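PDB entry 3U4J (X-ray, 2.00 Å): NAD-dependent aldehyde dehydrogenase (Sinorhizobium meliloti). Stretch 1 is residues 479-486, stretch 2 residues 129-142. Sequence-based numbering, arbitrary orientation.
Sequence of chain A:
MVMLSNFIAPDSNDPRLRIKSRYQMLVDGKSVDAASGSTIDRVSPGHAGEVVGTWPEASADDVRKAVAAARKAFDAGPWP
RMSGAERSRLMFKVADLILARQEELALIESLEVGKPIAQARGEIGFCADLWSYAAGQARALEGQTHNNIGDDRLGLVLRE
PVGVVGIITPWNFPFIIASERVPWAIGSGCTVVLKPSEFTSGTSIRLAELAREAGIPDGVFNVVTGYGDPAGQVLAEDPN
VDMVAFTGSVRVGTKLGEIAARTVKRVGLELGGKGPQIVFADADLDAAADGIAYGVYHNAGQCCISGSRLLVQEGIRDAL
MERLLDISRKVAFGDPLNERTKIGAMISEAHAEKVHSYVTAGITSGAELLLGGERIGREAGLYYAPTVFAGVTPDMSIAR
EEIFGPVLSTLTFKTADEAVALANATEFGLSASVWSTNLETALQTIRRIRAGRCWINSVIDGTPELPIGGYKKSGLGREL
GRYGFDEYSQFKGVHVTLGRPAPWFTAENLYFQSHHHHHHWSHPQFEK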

# COMPACT_ATOMS: atom_id res chain seq x y z
N GLU A 479 14.49 -5.67 -7.02
CA GLU A 479 15.34 -5.10 -5.99
C GLU A 479 14.99 -3.62 -5.84
O GLU A 479 14.29 -3.05 -6.69
CB GLU A 479 16.82 -5.27 -6.37
CG GLU A 479 17.25 -6.70 -6.77
CD GLU A 479 17.16 -7.70 -5.60
OE1 GLU A 479 17.45 -7.32 -4.43
OE2 GLU A 479 16.79 -8.87 -5.87
N LEU A 480 15.49 -3.01 -4.76
CA LEU A 480 15.45 -1.57 -4.53
C LEU A 480 14.04 -1.09 -4.20
O LEU A 480 13.10 -1.89 -4.16
CB LEU A 480 16.01 -0.77 -5.72
CG LEU A 480 17.50 -0.76 -6.04
CD1 LEU A 480 17.94 0.56 -6.78
CD2 LEU A 480 18.38 -1.05 -4.88
N GLY A 481 13.91 0.20 -3.93
CA GLY A 481 12.64 0.78 -3.47
C GLY A 481 12.06 -0.00 -2.30
O GLY A 481 12.80 -0.48 -1.45
N ARG A 482 10.73 -0.15 -2.30
CA ARG A 482 10.02 -1.00 -1.35
C ARG A 482 10.06 -2.46 -1.81
O ARG A 482 9.85 -3.35 -1.01
CB ARG A 482 8.56 -0.57 -1.20
CG ARG A 482 8.46 0.84 -0.66
CD ARG A 482 7.12 1.18 -0.04
NE ARG A 482 7.33 2.27 0.94
CZ ARG A 482 6.61 3.39 1.00
NH1 ARG A 482 5.60 3.61 0.17
NH2 ARG A 482 6.90 4.30 1.93
N TYR A 483 10.32 -2.69 -3.09
CA TYR A 483 10.23 -4.04 -3.64
C TYR A 483 11.31 -4.97 -3.09
O TYR A 483 11.03 -6.16 -2.81
CB TYR A 483 10.28 -4.03 -5.18
CG TYR A 483 8.96 -3.53 -5.79
CD1 TYR A 483 8.08 -4.42 -6.42
CD2 TYR A 483 8.60 -2.18 -5.73
CE1 TYR A 483 6.87 -3.97 -6.95
CE2 TYR A 483 7.39 -1.72 -6.28
CZ TYR A 483 6.54 -2.61 -6.89
OH TYR A 483 5.34 -2.17 -7.42
N GLY A 484 12.52 -4.43 -2.91
CA GLY A 484 13.62 -5.27 -2.45
C GLY A 484 13.34 -5.84 -1.07
O GLY A 484 13.76 -6.96 -0.76
N PHE A 485 12.59 -5.11 -0.24
CA PHE A 485 12.31 -5.67 1.10
C PHE A 485 11.43 -6.90 1.02
O PHE A 485 11.57 -7.82 1.83
CB PHE A 485 11.74 -4.64 2.05
CG PHE A 485 12.67 -3.48 2.30
CD1 PHE A 485 13.79 -3.63 3.10
CD2 PHE A 485 12.43 -2.25 1.70
CE1 PHE A 485 14.65 -2.57 3.32
CE2 PHE A 485 13.29 -1.18 1.91
CZ PHE A 485 14.41 -1.34 2.72
N ASP A 486 10.53 -6.92 0.04
CA ASP A 486 9.66 -8.08 -0.17
C ASP A 486 10.49 -9.27 -0.67
O ASP A 486 10.20 -10.41 -0.30
CB ASP A 486 8.52 -7.74 -1.14
CG ASP A 486 7.52 -6.72 -0.56
OD1 ASP A 486 7.68 -6.29 0.61
OD2 ASP A 486 6.59 -6.32 -1.29
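Stretch 2 129-142: DLWSYAAGQARALE

Stretch 2 is helical from D129 through most of its length, and the helix begins earlier in the chain. Its backbone bonds run from residue i to i-4, from Y133 N to D129 O at 2.8 Å through A138 N to A134 O, also 2.8 Å. After A138 the chain leaves this pattern. A140 N bonds Q137 O at 3.0 Å, a shorter-range link, and by L141 psi has opened to 136°.

Stretch 1 begins without regular structure and is helical by its last residues, and that helix continues later in the chain. L480 and G481 both have positive phi, 72° and 50°. Positive phi by itself favours glycine, which fits G481; L480 adopts it with a full side chain. From R482 onward phi and psi are in the helical region. G484 N bonds L480 O at 2.9 Å, tying the turn to the helix that follows. G484 also sits close to that turn: a CB placed on it would clash with L480 N, at 2.8 Å.

The two stretches are far apart in sequence; the closest touching pair in sequence is 344 positions apart. They run in the same sense. G481 lies nearest A134, with a CA to CA distance of 7.8 Å. R482 pairs with Q137 at 7.5 Å between CA atoms, and F485 with L141 at 7.9 Å. Together they bury 411 Å², both sides summed.

At the start of the contact, L480 meets L130. Both side chains leave their backbones sideways, but their ends come nearer, and L480 CD2 lies 4.0 Å from L130 CD2. This is an apolar contact.

Y133 points toward stretch 1 and brings its hydroxyl to the backbone at G481. Y133 OH is 3.2 Å from G481 C and 3.6 Å from R482 N. G481 O lies at the edge of the Y133 ring, near its plane. The tyrosine hydroxyl packs against the main chain at G481; a CB there would point away from stretch 2.

R482 provides the polar link. Its side chain also starts sideways and then approaches Q137, whose CA-to-CB bond points toward stretch 1. R482 NE donates to Q137 OE1 at 3.1 Å, and R482 NH2 donates to Q137 OE1 at 3.3 Å. One carbonyl oxygen thus accepts from two nitrogens, from a position at the guanidinium edge and near its plane. Q137 NE2 is hydrogen-bonded elsewhere in the structure.

F485 has the largest share of the covered surface, 113 Å². It points toward stretch 2 with chi1 at -61° (m), and its ring reaches four residues there. F485 CE2 is 3.4 Å from Q137 CB. F485 CZ is 4.2 Å from A134 CB and 3.6 Å from A134 O. F485 CE1 reaches A138 CB at 4.5 Å. L141, beyond the regular helical turns, points back toward stretch 1 and places CD2 3.6 Å from F485 CG. The ring thus lies near both the A134 side chain and its carbonyl oxygen.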

# COMPACT_ATOMS: atom_id res chain seq x y z
N ASP A 129 23.91 6.76 -0.50
CA ASP A 129 22.48 7.10 -0.62
C ASP A 129 21.60 5.84 -0.63
O ASP A 129 20.49 5.85 -0.07
CB ASP A 129 22.20 7.95 -1.89
CG ASP A 129 20.81 8.58 -1.87
OD1 ASP A 129 20.44 9.27 -0.89
OD2 ASP A 129 20.09 8.39 -2.85
N LEU A 130 22.08 4.76 -1.25
CA LEU A 130 21.37 3.49 -1.20
C LEU A 130 21.21 3.00 0.23
O LEU A 130 20.12 2.58 0.61
CB LEU A 130 22.05 2.42 -2.02
CG LEU A 130 21.95 2.55 -3.55
CD1 LEU A 130 23.04 1.64 -4.18
CD2 LEU A 130 20.58 2.18 -4.07
N TRP A 131 22.30 3.06 0.98
CA TRP A 131 22.28 2.61 2.37
C TRP A 131 21.33 3.53 3.14
O TRP A 131 20.55 3.04 3.95
CB TRP A 131 23.70 2.61 2.99
CG TRP A 131 24.45 1.34 2.72
CD1 TRP A 131 25.15 1.02 1.57
CD2 TRP A 131 24.55 0.20 3.59
NE1 TRP A 131 25.68 -0.26 1.67
CE2 TRP A 131 25.34 -0.77 2.91
CE3 TRP A 131 24.06 -0.10 4.88
CZ2 TRP A 131 25.64 -2.01 3.48
CZ3 TRP A 131 24.36 -1.34 5.44
CH2 TRP A 131 25.14 -2.29 4.74
N SER A 132 21.36 4.85 2.88
CA SER A 132 20.46 5.76 3.62
C SER A 132 19.00 5.53 3.30
O SER A 132 18.17 5.53 4.20
CB SER A 132 20.78 7.24 3.36
OG SER A 132 22.12 7.49 3.69
N TYR A 133 18.68 5.39 2.02
CA TYR A 133 17.31 5.09 1.61
C TYR A 133 16.78 3.83 2.30
O TYR A 133 15.65 3.80 2.82
CB TYR A 133 17.19 4.93 0.07
CG TYR A 133 15.80 4.46 -0.30
CD1 TYR A 133 14.77 5.36 -0.59
CD2 TYR A 133 15.50 3.09 -0.33
CE1 TYR A 133 13.48 4.89 -0.90
CE2 TYR A 133 14.21 2.63 -0.62
CZ TYR A 133 13.23 3.52 -0.89
OH TYR A 133 11.97 3.04 -1.16
N ALA A 134 17.59 2.76 2.27
CA ALA A 134 17.16 1.46 2.82
C ALA A 134 17.01 1.54 4.32
O ALA A 134 16.06 1.00 4.90
CB ALA A 134 18.20 0.37 2.44
N ALA A 135 17.94 2.25 4.97
CA ALA A 135 17.85 2.45 6.43
C ALA A 135 16.55 3.16 6.79
O ALA A 135 15.91 2.83 7.77
CB ALA A 135 19.05 3.24 6.95
N GLY A 136 16.18 4.17 6.00
CA GLY A 136 14.92 4.91 6.25
C GLY A 136 13.71 3.99 6.16
O GLY A 136 12.83 4.02 7.03
N GLN A 137 13.67 3.16 5.12
CA GLN A 137 12.53 2.28 4.87
C GLN A 137 12.46 1.07 5.79
O GLN A 137 11.36 0.60 6.07
CB GLN A 137 12.51 1.81 3.40
CG GLN A 137 12.13 2.93 2.39
CD GLN A 137 10.81 3.60 2.80
OE1 GLN A 137 9.76 2.98 2.74
NE2 GLN A 137 10.88 4.85 3.25
N ALA A 138 13.62 0.60 6.25
CA ALA A 138 13.71 -0.62 7.06
C ALA A 138 12.84 -0.55 8.30
O ALA A 138 12.26 -1.56 8.69
CB ALA A 138 15.19 -0.94 7.45
N ARG A 139 12.72 0.63 8.91
CA ARG A 139 11.93 0.72 10.14
C ARG A 139 10.40 0.80 9.91
O ARG A 139 9.61 0.59 10.84
CB ARG A 139 12.45 1.86 11.02
CG ARG A 139 12.20 3.27 10.50
CD ARG A 139 12.85 4.25 11.46
NE ARG A 139 12.16 4.28 12.74
CZ ARG A 139 12.45 5.14 13.71
NH1 ARG A 139 13.46 6.00 13.53
NH2 ARG A 139 11.76 5.15 14.84
N ALA A 140 9.99 1.05 8.68
CA ALA A 140 8.56 1.22 8.40
C ALA A 140 7.90 0.02 7.69
O ALA A 140 6.77 0.13 7.23
CB ALA A 140 8.35 2.48 7.59
N LEU A 141 8.61 -1.09 7.58
CA LEU A 141 8.11 -2.25 6.87
C LEU A 141 6.90 -2.81 7.59
O LEU A 141 6.90 -2.93 8.82
CB LEU A 141 9.19 -3.32 6.73
CG LEU A 141 10.43 -2.87 5.94
CD1 LEU A 141 11.45 -4.01 5.92
CD2 LEU A 141 10.03 -2.45 4.54
N GLU A 142 5.88 -3.16 6.84
CA GLU A 142 4.62 -3.55 7.46
C GLU A 142 4.03 -4.81 6.84
O GLU A 142 4.49 -5.27 5.78
CB GLU A 142 3.63 -2.36 7.38
CG GLU A 142 3.33 -1.99 5.95
CD GLU A 142 2.59 -0.65 5.80
OE1 GLU A 142 2.90 0.32 6.54
OE2 GLU A 142 1.71 -0.58 4.93